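PDB 3A5V: alpha-galactosidase from Umbelopsis vinacea, which releases terminal alpha-linked galactose from galactosides by hydrolysis, as a tetrameric glycoside hydrolase of family 27. Local coordinates for residues L5-Q10 / S233-N237; W16-G20 / G271-T275; S143-K148 / F176-I180; A335-W341 / N374-V380; N351-R356 / S393-S397. All coordinates share one frame. Where two conformers were deposited one is given. Residues are numbered along the deposited sequence.

Interaction 1 of 5, residues L5-Q10 / S233-N237; sequences LAITPQ and SGGWN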
# COMPACT_ATOMS: atom_id res chain seq x y z
N LEU A 5 1.50 -6.50 -34.44
CA LEU A 5 1.54 -5.04 -34.45
C LEU A 5 2.52 -4.50 -33.41
O LEU A 5 2.90 -5.22 -32.48
CB LEU A 5 0.14 -4.46 -34.21
CG LEU A 5 -0.95 -4.88 -35.22
CD1 LEU A 5 -2.34 -4.37 -34.82
CD2 LEU A 5 -0.63 -4.42 -36.64
N ALA A 6 2.92 -3.24 -33.57
CA ALA A 6 3.90 -2.61 -32.65
C ALA A 6 5.15 -3.47 -32.44
O ALA A 6 5.67 -3.59 -31.31
CB ALA A 6 3.24 -2.21 -31.30
N ILE A 7 5.67 -4.04 -33.53
CA ILE A 7 6.91 -4.84 -33.47
C ILE A 7 8.04 -3.93 -32.97
O ILE A 7 8.92 -4.36 -32.21
CB ILE A 7 7.27 -5.43 -34.86
CG1 ILE A 7 6.12 -6.28 -35.43
CG2 ILE A 7 8.58 -6.22 -34.81
CD1 ILE A 7 5.69 -7.40 -34.56
N THR A 8 8.01 -2.69 -33.43
CA THR A 8 8.76 -1.58 -32.86
C THR A 8 7.68 -0.64 -32.26
O THR A 8 6.48 -0.80 -32.58
CB THR A 8 9.54 -0.80 -33.94
OG1 THR A 8 8.63 -0.36 -34.95
CG2 THR A 8 10.64 -1.67 -34.57
N PRO A 9 8.08 0.30 -31.38
CA PRO A 9 7.07 1.22 -30.86
C PRO A 9 6.32 1.98 -31.96
O PRO A 9 6.93 2.40 -32.95
CB PRO A 9 7.89 2.20 -29.99
CG PRO A 9 9.12 1.38 -29.56
CD PRO A 9 9.41 0.52 -30.80
N GLN A 10 5.01 2.17 -31.78
CA GLN A 10 4.22 2.95 -32.76
C GLN A 10 4.63 4.44 -32.79
O GLN A 10 5.11 4.98 -31.80
CB GLN A 10 2.71 2.83 -32.50
CG GLN A 10 2.20 3.43 -31.15
CD GLN A 10 2.17 2.44 -29.97
OE1 GLN A 10 2.99 1.52 -29.87
NE2 GLN A 10 1.22 2.65 -29.06
N SER A 233 9.27 -6.35 -27.68
CA SER A 233 8.66 -6.18 -29.00
C SER A 233 7.17 -6.52 -28.89
O SER A 233 6.81 -7.56 -28.30
CB SER A 233 9.32 -7.10 -30.05
OG SER A 233 8.75 -6.88 -31.34
N GLY A 234 6.33 -5.63 -29.42
CA GLY A 234 4.87 -5.80 -29.39
C GLY A 234 4.18 -5.39 -28.10
O GLY A 234 2.97 -5.53 -28.00
N GLY A 235 4.94 -4.90 -27.10
CA GLY A 235 4.38 -4.64 -25.76
C GLY A 235 5.23 -3.62 -25.01
O GLY A 235 6.16 -3.97 -24.27
N TRP A 236 4.88 -2.35 -25.17
CA TRP A 236 5.73 -1.23 -24.76
C TRP A 236 5.17 -0.42 -23.59
O TRP A 236 3.97 -0.21 -23.51
CB TRP A 236 5.88 -0.25 -25.95
CG TRP A 236 6.36 -0.94 -27.21
CD1 TRP A 236 5.63 -1.20 -28.32
CD2 TRP A 236 7.66 -1.46 -27.44
NE1 TRP A 236 6.39 -1.85 -29.25
CE2 TRP A 236 7.65 -2.05 -28.74
CE3 TRP A 236 8.83 -1.53 -26.67
CZ2 TRP A 236 8.77 -2.65 -29.30
CZ3 TRP A 236 9.97 -2.15 -27.23
CH2 TRP A 236 9.93 -2.69 -28.54
N ASN A 237 6.07 0.13 -22.77
CA ASN A 237 5.72 1.21 -21.83
C ASN A 237 5.48 2.50 -22.62
O ASN A 237 6.24 2.82 -23.53
CB ASN A 237 6.84 1.42 -20.79
CG ASN A 237 7.10 0.16 -19.96
OD1 ASN A 237 6.17 -0.44 -19.39
ND2 ASN A 237 8.37 -0.26 -19.89

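Interaction 2 of 5, residues W16-G20 / G271-T275; sequences WNKYG and GNDVT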
# COMPACT_ATOMS: atom_id res chain seq x y z
N TRP A 16 -5.66 15.69 -29.69
CA TRP A 16 -6.08 16.36 -28.44
C TRP A 16 -5.42 17.71 -28.15
O TRP A 16 -6.12 18.71 -27.98
CB TRP A 16 -6.00 15.45 -27.19
CG TRP A 16 -6.62 16.21 -26.02
CD1 TRP A 16 -5.96 16.88 -25.02
CD2 TRP A 16 -8.01 16.48 -25.83
NE1 TRP A 16 -6.87 17.50 -24.19
CE2 TRP A 16 -8.14 17.27 -24.67
CE3 TRP A 16 -9.18 16.09 -26.53
CZ2 TRP A 16 -9.38 17.70 -24.18
CZ3 TRP A 16 -10.42 16.52 -26.04
CH2 TRP A 16 -10.50 17.32 -24.88
N ASN A 17 -4.09 17.74 -28.06
CA ASN A 17 -3.39 18.95 -27.60
C ASN A 17 -3.69 20.17 -28.46
O ASN A 17 -3.97 21.25 -27.93
CB ASN A 17 -1.89 18.70 -27.44
CG ASN A 17 -1.59 17.78 -26.24
OD1 ASN A 17 -2.47 17.52 -25.41
ND2 ASN A 17 -0.36 17.27 -26.17
N LYS A 18 -3.70 19.98 -29.78
CA LYS A 18 -3.96 21.08 -30.69
C LYS A 18 -5.47 21.44 -30.78
O LYS A 18 -5.84 22.61 -30.68
CB LYS A 18 -3.37 20.76 -32.07
CG LYS A 18 -3.58 21.81 -33.16
CD LYS A 18 -2.94 23.15 -32.78
CE LYS A 18 -3.21 24.20 -33.85
NZ LYS A 18 -2.59 25.47 -33.41
N TYR A 19 -6.33 20.44 -30.96
CA TYR A 19 -7.73 20.72 -31.32
C TYR A 19 -8.73 20.49 -30.20
O TYR A 19 -9.81 21.08 -30.21
CB TYR A 19 -8.14 19.96 -32.60
CG TYR A 19 -7.23 20.32 -33.74
CD1 TYR A 19 -7.18 21.64 -34.23
CD2 TYR A 19 -6.41 19.36 -34.33
CE1 TYR A 19 -6.32 21.98 -35.28
CE2 TYR A 19 -5.56 19.69 -35.38
CZ TYR A 19 -5.52 21.01 -35.84
OH TYR A 19 -4.67 21.36 -36.85
N GLY A 20 -8.38 19.63 -29.25
CA GLY A 20 -9.27 19.29 -28.15
C GLY A 20 -10.67 18.92 -28.60
O GLY A 20 -10.87 18.11 -29.52
N GLY A 271 2.05 15.28 -29.95
CA GLY A 271 0.91 15.89 -29.25
C GLY A 271 1.02 17.39 -29.46
O GLY A 271 0.98 18.16 -28.50
N ASN A 272 1.20 17.77 -30.73
CA ASN A 272 1.58 19.14 -31.11
C ASN A 272 0.88 19.61 -32.40
O ASN A 272 -0.08 18.98 -32.84
CB ASN A 272 3.12 19.23 -31.26
CG ASN A 272 3.66 18.37 -32.42
OD1 ASN A 272 2.90 17.65 -33.09
ND2 ASN A 272 4.96 18.43 -32.63
N ASP A 273 1.36 20.72 -32.97
CA ASP A 273 0.80 21.25 -34.22
C ASP A 273 1.64 20.75 -35.41
O ASP A 273 2.86 20.98 -35.44
CB ASP A 273 0.75 22.78 -34.18
CG ASP A 273 0.18 23.40 -35.47
OD1 ASP A 273 -0.54 22.74 -36.26
OD2 ASP A 273 0.44 24.59 -35.66
N VAL A 274 1.01 20.04 -36.34
CA VAL A 274 1.73 19.53 -37.52
C VAL A 274 1.49 20.41 -38.76
O VAL A 274 2.09 20.16 -39.81
CB VAL A 274 1.38 18.04 -37.86
CG1 VAL A 274 2.04 17.08 -36.86
CG2 VAL A 274 -0.14 17.82 -37.92
N THR A 275 0.65 21.43 -38.63
CA THR A 275 0.33 22.30 -39.78
C THR A 275 1.27 23.50 -39.91
O THR A 275 1.29 24.17 -40.94
CB THR A 275 -1.15 22.79 -39.76
OG1 THR A 275 -1.38 23.60 -38.61
CG2 THR A 275 -2.12 21.59 -39.79
O HOH W 1 -2.36 17.76 -31.07
O HOH W 2 -2.03 20.48 -36.32
O HOH W 3 -4.34 23.89 -37.34

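Interaction 3 of 5, residues S143-K148 / F176-I180; sequences SYDRYK and FASTI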
# COMPACT_ATOMS: atom_id res chain seq x y z
N SER A 143 -8.39 -4.80 -12.96
CA SER A 143 -8.04 -3.99 -14.13
C SER A 143 -7.83 -4.90 -15.36
O SER A 143 -8.29 -4.58 -16.46
CB SER A 143 -6.82 -3.10 -13.85
OG SER A 143 -7.16 -2.05 -12.94
N TYR A 144 -7.16 -6.04 -15.15
CA TYR A 144 -6.97 -7.02 -16.23
C TYR A 144 -8.29 -7.44 -16.91
O TYR A 144 -8.40 -7.41 -18.13
CB TYR A 144 -6.24 -8.27 -15.73
CG TYR A 144 -6.08 -9.34 -16.78
CD1 TYR A 144 -7.06 -10.33 -16.96
CD2 TYR A 144 -4.93 -9.39 -17.58
CE1 TYR A 144 -6.92 -11.33 -17.93
CE2 TYR A 144 -4.78 -10.38 -18.56
CZ TYR A 144 -5.78 -11.36 -18.71
OH TYR A 144 -5.64 -12.34 -19.65
N ASP A 145 -9.29 -7.84 -16.12
CA ASP A 145 -10.54 -8.33 -16.69
C ASP A 145 -11.26 -7.27 -17.53
O ASP A 145 -11.77 -7.57 -18.61
CB ASP A 145 -11.47 -8.89 -15.59
CG ASP A 145 -11.00 -10.24 -15.07
OD1 ASP A 145 -10.24 -10.95 -15.77
OD2 ASP A 145 -11.41 -10.60 -13.94
N ARG A 146 -11.24 -6.02 -17.06
CA ARG A 146 -11.86 -4.90 -17.77
C ARG A 146 -11.16 -4.61 -19.11
O ARG A 146 -11.84 -4.37 -20.13
CB ARG A 146 -11.88 -3.65 -16.86
CG ARG A 146 -12.58 -2.39 -17.45
CD ARG A 146 -12.93 -1.36 -16.35
NE ARG A 146 -11.80 -1.18 -15.44
CZ ARG A 146 -10.82 -0.30 -15.63
NH1 ARG A 146 -10.84 0.56 -16.65
NH2 ARG A 146 -9.82 -0.26 -14.76
N TYR A 147 -9.82 -4.62 -19.11
CA TYR A 147 -9.05 -4.39 -20.34
C TYR A 147 -9.04 -5.59 -21.29
O TYR A 147 -8.98 -5.42 -22.50
CB TYR A 147 -7.63 -3.85 -20.05
CG TYR A 147 -7.71 -2.39 -19.66
CD1 TYR A 147 -8.03 -1.42 -20.62
CD2 TYR A 147 -7.58 -1.98 -18.33
CE1 TYR A 147 -8.17 -0.08 -20.27
CE2 TYR A 147 -7.72 -0.63 -17.97
CZ TYR A 147 -8.02 0.31 -18.95
OH TYR A 147 -8.18 1.65 -18.63
N LYS A 148 -9.14 -6.78 -20.72
CA LYS A 148 -9.25 -8.03 -21.49
C LYS A 148 -10.58 -8.10 -22.29
O LYS A 148 -10.59 -8.62 -23.41
CB LYS A 148 -9.15 -9.22 -20.53
CG LYS A 148 -9.46 -10.60 -21.11
CD LYS A 148 -8.18 -11.30 -21.46
CE LYS A 148 -8.36 -12.80 -21.52
NZ LYS A 148 -7.07 -13.43 -21.89
N PHE A 176 0.33 -7.01 -16.03
CA PHE A 176 -0.93 -7.65 -16.40
C PHE A 176 -1.32 -7.54 -17.87
O PHE A 176 -2.07 -8.39 -18.38
CB PHE A 176 -2.11 -7.28 -15.46
CG PHE A 176 -2.70 -5.88 -15.70
CD1 PHE A 176 -3.49 -5.61 -16.83
CD2 PHE A 176 -2.52 -4.86 -14.75
CE1 PHE A 176 -4.07 -4.34 -17.03
CE2 PHE A 176 -3.08 -3.56 -14.95
CZ PHE A 176 -3.85 -3.31 -16.10
N ALA A 177 -0.84 -6.50 -18.55
CA ALA A 177 -1.36 -6.14 -19.88
C ALA A 177 -0.45 -6.60 -21.02
O ALA A 177 -0.77 -6.41 -22.19
CB ALA A 177 -1.57 -4.63 -19.96
N SER A 178 0.67 -7.23 -20.68
CA SER A 178 1.75 -7.41 -21.66
C SER A 178 1.43 -8.40 -22.77
O SER A 178 2.00 -8.30 -23.86
CB SER A 178 3.05 -7.80 -20.96
OG SER A 178 2.83 -8.89 -20.09
N THR A 179 0.54 -9.36 -22.52
CA THR A 179 0.19 -10.31 -23.58
C THR A 179 -1.16 -9.97 -24.21
O THR A 179 -1.56 -10.60 -25.19
CB THR A 179 0.18 -11.79 -23.09
OG1 THR A 179 -0.93 -12.00 -22.20
CG2 THR A 179 1.49 -12.16 -22.37
N ILE A 180 -1.89 -9.01 -23.66
CA ILE A 180 -3.23 -8.69 -24.17
C ILE A 180 -3.34 -7.30 -24.86
O ILE A 180 -4.40 -6.95 -25.36
CB ILE A 180 -4.31 -8.81 -23.05
CG1 ILE A 180 -4.03 -7.78 -21.95
CG2 ILE A 180 -4.41 -10.29 -22.51
CD1 ILE A 180 -5.26 -7.36 -21.10

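Interaction 4 of 5, residues A335-W341 / N374-V380; sequences AKMTATW and NHITLDV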
# COMPACT_ATOMS: atom_id res chain seq x y z
N ALA A 335 27.06 21.30 -17.54
CA ALA A 335 28.08 20.58 -16.80
C ALA A 335 28.84 19.61 -17.69
O ALA A 335 28.29 19.11 -18.68
CB ALA A 335 27.46 19.81 -15.61
N LYS A 336 30.10 19.36 -17.35
CA LYS A 336 30.87 18.32 -17.99
C LYS A 336 30.53 16.99 -17.33
O LYS A 336 30.72 16.83 -16.10
CB LYS A 336 32.38 18.64 -17.93
CG LYS A 336 32.77 19.75 -18.91
CD LYS A 336 34.28 19.87 -19.10
CE LYS A 336 34.62 21.23 -19.71
NZ LYS A 336 34.23 21.29 -21.13
N MET A 337 30.02 16.03 -18.10
CA MET A 337 29.66 14.73 -17.54
C MET A 337 30.54 13.62 -18.12
O MET A 337 30.92 13.69 -19.28
CB MET A 337 28.17 14.40 -17.82
CG MET A 337 27.18 15.39 -17.19
SD MET A 337 25.45 14.87 -17.43
CE MET A 337 25.49 13.15 -16.85
N THR A 338 30.82 12.60 -17.30
CA THR A 338 31.71 11.48 -17.67
C THR A 338 31.02 10.13 -17.57
O THR A 338 30.41 9.82 -16.53
CB THR A 338 32.97 11.47 -16.76
OG1 THR A 338 33.67 12.69 -16.93
CG2 THR A 338 33.91 10.29 -17.09
N ALA A 339 31.10 9.34 -18.64
CA ALA A 339 30.66 7.94 -18.64
C ALA A 339 31.89 7.07 -18.80
O ALA A 339 32.71 7.31 -19.69
CB ALA A 339 29.69 7.68 -19.78
N THR A 340 32.04 6.07 -17.93
CA THR A 340 33.15 5.13 -18.02
C THR A 340 32.67 3.86 -18.74
O THR A 340 31.47 3.58 -18.77
CB THR A 340 33.69 4.74 -16.64
OG1 THR A 340 32.75 3.88 -15.99
CG2 THR A 340 33.91 6.00 -15.76
N TRP A 341 33.60 3.12 -19.32
CA TRP A 341 33.28 1.87 -20.00
C TRP A 341 32.71 0.87 -18.99
O TRP A 341 31.78 0.11 -19.33
CB TRP A 341 34.56 1.29 -20.66
CG TRP A 341 34.99 1.89 -22.04
CD1 TRP A 341 35.76 1.24 -22.99
CD2 TRP A 341 34.69 3.19 -22.59
NE1 TRP A 341 35.96 2.07 -24.07
CE2 TRP A 341 35.31 3.26 -23.86
CE3 TRP A 341 33.96 4.31 -22.14
CZ2 TRP A 341 35.22 4.40 -24.69
CZ3 TRP A 341 33.86 5.43 -22.95
CH2 TRP A 341 34.50 5.48 -24.22
N ASN A 374 38.28 3.90 -22.33
CA ASN A 374 38.16 4.07 -20.87
C ASN A 374 36.95 4.87 -20.38
O ASN A 374 36.21 4.42 -19.51
CB ASN A 374 39.44 4.66 -20.27
CG ASN A 374 40.60 3.66 -20.26
OD1 ASN A 374 41.44 3.70 -21.15
ND2 ASN A 374 40.63 2.77 -19.28
N HIS A 375 36.77 6.08 -20.94
CA HIS A 375 35.71 6.99 -20.50
C HIS A 375 35.54 8.07 -21.56
O HIS A 375 36.42 8.27 -22.40
CB HIS A 375 36.09 7.68 -19.17
CG HIS A 375 37.32 8.53 -19.27
ND1 HIS A 375 38.53 8.14 -18.74
CD2 HIS A 375 37.53 9.72 -19.87
CE1 HIS A 375 39.44 9.06 -19.00
NE2 HIS A 375 38.86 10.03 -19.69
N ILE A 376 34.41 8.76 -21.51
CA ILE A 376 34.21 9.94 -22.35
C ILE A 376 33.65 11.08 -21.48
O ILE A 376 32.75 10.86 -20.67
CB ILE A 376 33.25 9.62 -23.54
CG1 ILE A 376 33.15 10.83 -24.50
CG2 ILE A 376 31.88 9.13 -23.02
CD1 ILE A 376 32.48 10.51 -25.84
N THR A 377 34.19 12.29 -21.66
CA THR A 377 33.71 13.45 -20.92
C THR A 377 33.18 14.48 -21.92
O THR A 377 33.88 14.87 -22.86
CB THR A 377 34.85 14.07 -20.03
OG1 THR A 377 35.28 13.10 -19.06
CG2 THR A 377 34.35 15.33 -19.27
N LEU A 378 31.95 14.93 -21.71
CA LEU A 378 31.31 15.88 -22.64
C LEU A 378 30.55 16.98 -21.92
O LEU A 378 30.04 16.76 -20.81
CB LEU A 378 30.32 15.15 -23.57
CG LEU A 378 30.85 14.11 -24.55
CD1 LEU A 378 29.67 13.47 -25.26
CD2 LEU A 378 31.81 14.73 -25.56
N ASP A 379 30.45 18.14 -22.57
CA ASP A 379 29.57 19.23 -22.13
C ASP A 379 28.10 18.85 -22.32
O ASP A 379 27.70 18.46 -23.42
CB ASP A 379 29.83 20.49 -22.95
CG ASP A 379 31.18 21.10 -22.65
OD1 ASP A 379 31.48 21.35 -21.47
OD2 ASP A 379 31.93 21.37 -23.61
N VAL A 380 27.31 18.98 -21.27
CA VAL A 380 25.88 18.70 -21.33
C VAL A 380 25.12 19.94 -20.83
O VAL A 380 25.37 20.41 -19.73
CB VAL A 380 25.50 17.44 -20.50
CG1 VAL A 380 24.06 17.02 -20.79
CG2 VAL A 380 26.50 16.29 -20.77

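Interaction 5 of 5, residues N351-R356 / S393-S397; sequences NVDSSR and SATSS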
# COMPACT_ATOMS: atom_id res chain seq x y z
N ASN A 351 33.53 -8.84 -17.41
CA ASN A 351 33.92 -9.10 -18.80
C ASN A 351 33.87 -7.86 -19.68
O ASN A 351 33.17 -7.81 -20.69
CB ASN A 351 33.05 -10.23 -19.37
CG ASN A 351 33.03 -11.44 -18.45
OD1 ASN A 351 31.98 -11.84 -17.96
ND2 ASN A 351 34.20 -11.99 -18.17
N VAL A 352 34.61 -6.84 -19.27
CA VAL A 352 34.63 -5.56 -19.97
C VAL A 352 36.08 -5.14 -20.07
O VAL A 352 36.83 -5.17 -19.09
CB VAL A 352 33.80 -4.46 -19.24
CG1 VAL A 352 33.94 -3.09 -19.98
CG2 VAL A 352 32.31 -4.88 -19.10
N ASP A 353 36.48 -4.78 -21.28
CA ASP A 353 37.80 -4.23 -21.51
C ASP A 353 37.72 -2.71 -21.56
O ASP A 353 37.29 -2.12 -22.58
CB ASP A 353 38.36 -4.81 -22.82
CG ASP A 353 39.70 -4.21 -23.18
OD1 ASP A 353 40.32 -3.56 -22.32
OD2 ASP A 353 40.11 -4.38 -24.35
N SER A 354 38.14 -2.07 -20.47
CA SER A 354 38.05 -0.60 -20.36
C SER A 354 39.02 0.12 -21.29
O SER A 354 38.81 1.29 -21.60
CB SER A 354 38.22 -0.11 -18.91
OG SER A 354 39.28 -0.77 -18.26
N SER A 355 40.05 -0.58 -21.77
CA SER A 355 41.02 0.04 -22.70
C SER A 355 40.58 -0.04 -24.17
O SER A 355 41.26 0.48 -25.04
CB SER A 355 42.40 -0.60 -22.56
OG SER A 355 42.39 -1.93 -23.04
N ARG A 356 39.45 -0.70 -24.44
CA ARG A 356 38.98 -0.90 -25.82
C ARG A 356 38.67 0.44 -26.49
O ARG A 356 37.89 1.24 -25.96
CB ARG A 356 37.75 -1.82 -25.85
CG ARG A 356 37.18 -2.13 -27.24
CD ARG A 356 37.84 -3.32 -27.91
NE ARG A 356 37.98 -4.49 -27.03
CZ ARG A 356 37.18 -5.55 -27.04
NH1 ARG A 356 36.16 -5.61 -27.89
NH2 ARG A 356 37.40 -6.56 -26.21
N SER A 393 31.41 -2.61 -29.03
CA SER A 393 31.22 -2.93 -27.62
C SER A 393 32.57 -3.18 -26.95
O SER A 393 33.49 -3.70 -27.59
CB SER A 393 30.36 -4.18 -27.51
OG SER A 393 30.27 -4.61 -26.16
N ALA A 394 32.68 -2.84 -25.68
CA ALA A 394 33.86 -3.22 -24.88
C ALA A 394 33.73 -4.60 -24.21
O ALA A 394 34.63 -5.02 -23.49
CB ALA A 394 34.17 -2.14 -23.83
N THR A 395 32.63 -5.30 -24.46
CA THR A 395 32.37 -6.57 -23.78
C THR A 395 33.35 -7.65 -24.28
O THR A 395 33.57 -7.77 -25.49
CB THR A 395 30.89 -7.02 -23.94
OG1 THR A 395 30.03 -6.08 -23.26
CG2 THR A 395 30.67 -8.43 -23.36
N SER A 396 33.96 -8.38 -23.34
CA SER A 396 34.85 -9.50 -23.64
C SER A 396 34.07 -10.81 -23.62
O SER A 396 33.22 -11.03 -22.74
CB SER A 396 35.97 -9.59 -22.58
OG SER A 396 36.91 -8.53 -22.67
N SER A 397 34.37 -11.70 -24.56
CA SER A 397 33.84 -13.07 -24.53
C SER A 397 34.08 -13.78 -23.18
O SER A 397 35.10 -13.60 -22.49
CB SER A 397 34.44 -13.90 -25.67
OG SER A 397 34.08 -13.33 -26.92
OXT SER A 397 33.23 -14.57 -22.74

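Interaction 1 of 5, residues L5-Q10 / S233-N237
The (beta/alpha)8 barrel of this family 27 hydrolase has its N-terminal lead-in, residues 5-10, running up to the first barrel strand, 11-14, and here that lead-in meets the approach to the seventh strand, 236-238. Hydrogen bonding is concentrated on two consecutive carbonyls. Ala6 O accepts from the indole nitrogen, Trp236 NE1, at 2.8 Å, and from Gly234 N at 2.9 Å, the latter bond weak because its N-H...O angle is only 124°. Ile7 O is taken by the hydroxyl Ser233 OG at 2.7 Å. Both carbonyls of the irregular loop are thus served by the other segment, and the positive phi of Gly234 (82°) by itself favours glycine. Apolar contact centres on the Trp236 indole, which gives up more area here than any other residue of the pair. Ala6 CB lies 4.0 Å from Trp236 CD1, while Pro9 covers one face of the ring. Outside the pair, Thr8 OG1 and Pro9 O both bond Gln295, and a mannose of the attached glycan touches Ile7. The Pro9 interaction is a clear CH-pi contact: its CG stands 3.8 Å from the centroid of the six-membered ring of Trp236, 12° off the ring normal.

Interaction 2 of 5, residues W16-G20 / G271-T275
Water does much of the joining here: three ordered molecules bridge two segments that share one direct hydrogen bond. The setting is the C-terminal end of the strands in the (beta/alpha)8 barrel, where such barrels carry the active site; the short helix 16-19, just after the first strand, faces the loop after the neighbouring eighth strand, 268-270, so the segments that leave these strands lie side by side. The direct bond runs from Asn17 ND2 to Gly271 O, 2.8 Å, and it fits a glycine at Gly271, where an ideal CB would lie 2.7 Å from Asn17 ND2, a clash. One water accepts from Lys18 N at 2.9 Å and lies 3.1 Å from Asn272 O, to which it can donate, though it has more acceptors in reach than protons; Asn272 O also accepts from Trp13 NE1. A second sits 2.8 Å from Tyr19 OH and accepts from Val274 N at 3.1 Å; a third lies 2.6 Å from the same Tyr19 OH and donates to Thr275 OG1 at 3.2 Å. Charge contributes little, the salt bridge between Lys18 NZ and Asp273 OD2 being long at 3.9 Å. Asp273 instead shapes its own loop: in an Asx turn its OD1 accepts from Thr275 N at 3.0 Å and from Thr275 OG1 at 2.6 Å.

Interaction 3 of 5, residues S143-K148 / F176-I180
This is a buried, largely apolar helix-to-loop contact on the outer layer of the (beta/alpha)8 barrel, where helix 140-156, which follows the fourth strand, packs against the turn linking helix 173-176 to the sixth strand, 183-185. No hydrogen bond crosses between the segments. Phe176 and Ile180 both direct their CA-to-CB bonds at the helix, Phe176 opposite Tyr144 and Ile180 opposite Lys148, one helical turn on, and Tyr147 touches both. Over one face of the Phe176 ring lies Tyr144 N, and Phe176 CZ approaches Ser143 CB to 3.7 Å. Phe176 O comes 3.1 Å from Tyr144 CD2, at the edge of the tyrosine ring. Ile180 reaches further along the helix: its CG2 is 3.7 Å from Tyr144 OH and 4.0 Å from Lys148 CD, and its CD1 is 3.9 Å from Lys148 N. Polar ends find partners beyond the pair: Ser143 OG bonds Asp171 and Tyr147 OH bonds Asp129 O. Lys148 NZ donates to Tyr144 OH at 2.9 Å. The chemistry implies a division: hydrophobic burial joins the two elements within the chain, while hydrogen bonds from Tyr144 OH and Thr179 OG1 to Gln134 of the second subunit reach across the interface.

Interaction 4 of 5, residues A335-W341 / N374-V380
Met337, Ala339, Ile376, Leu378 and Val380 share one face of this two-stranded sheet, which turns inward onto the other sheet of the C-terminal domain. Met337 CG meets Val380 CG2 at 3.8 Å, and Ala339 CB meets Ile376 CG2 at 4.2 Å; behind them Leu313 and Leu327 receive Ala339, and Leu388 receives Leu378. Trp341 extends the apolar layer, its CZ3 standing 4.2 Å from Ile376 CG2 and its ring making an edge-to-face contact with Phe390. Between the faces runs regular antiparallel pairing. Three hydrogen-bonded pairs, Ala335 with Val380, Met337 with Leu378 and Ala339 with Ile376, exchange N-H...O bonds of 2.8 to 3.0 Å between backbone N and O, and Trp341 N to Asn374 O, 2.9 Å, adds one more where the strand passes into a helix. The outward face is polar: Thr338 OG1 and Thr377 OG1 lie 2.7 Å apart in a hydrogen bond either could donate, and Lys336 NZ forms a salt bridge with Asp379 OD1 at 2.8 Å. With strand axes that approach to 4.5 Å, their directions 153° apart, apolar on one side and polar on the other, the pair is a small outer layer of the beta sandwich that forms the C-terminal domain of this alpha-galactosidase family.

Interaction 5 of 5, residues N351-R356 / S393-S397
Two backbone hydrogen bonds join the C-terminal tail, beyond strand 384-390, to a loop of the C-terminal beta-sandwich domain that leads into strand 358-362. Ser396 N donates to Asn351 O at 2.8 Å, and Asp353 N donates to Ala394 O at 2.9 Å, both nearly straight; they flank Val352 and Thr395, which form a single beta bridge. Several other polar groups are served within their own segments. Asp353 OD1 accepts from Ser355 N at 3.0 Å, an Asx turn, and from Ser355 OG at 2.7 Å. Ser393 OG takes Thr395 N at 3.0 Å in an ST turn and, weakly, Thr395 OG1 at 3.3 Å. Arg356 NE forms a salt bridge with Asp353 OD2 at 3.4 Å, its hydrogen bond weak. Ala394 O lies over one face of the guanidinium, whose NH1 is 3.3 Å from Ser393 O but poorly angled for a bond. Arg356 O accepts from Trp341 NE1. The chemistry implies that the tail is held by main-chain pairing, while side chains shape each turn.

The five contacts illustrate how chemistry follows position. Interactions 1, 2 and 3 belong to the (beta/alpha)8 barrel domain. Interaction 3 is the most buried and crosses without hydrogen bonds, interaction 1 combines indole packing with hydrogen bonds to two loop carbonyls, and interaction 2, more open, relies on water. Interactions 1 and 2 both tie the first strand's flanks to late barrel elements, yet their centres lie about 23 Å apart. Interactions 4 and 5 lie in the C-terminal region and touch: Trp341 NE1 is 2.8 Å from Arg356 O, a probable hydrogen bond. Regular strand pairing dominates interaction 4, whereas a single bridge suffices at the tail in interaction 5. Only interaction 3 meets another subunit.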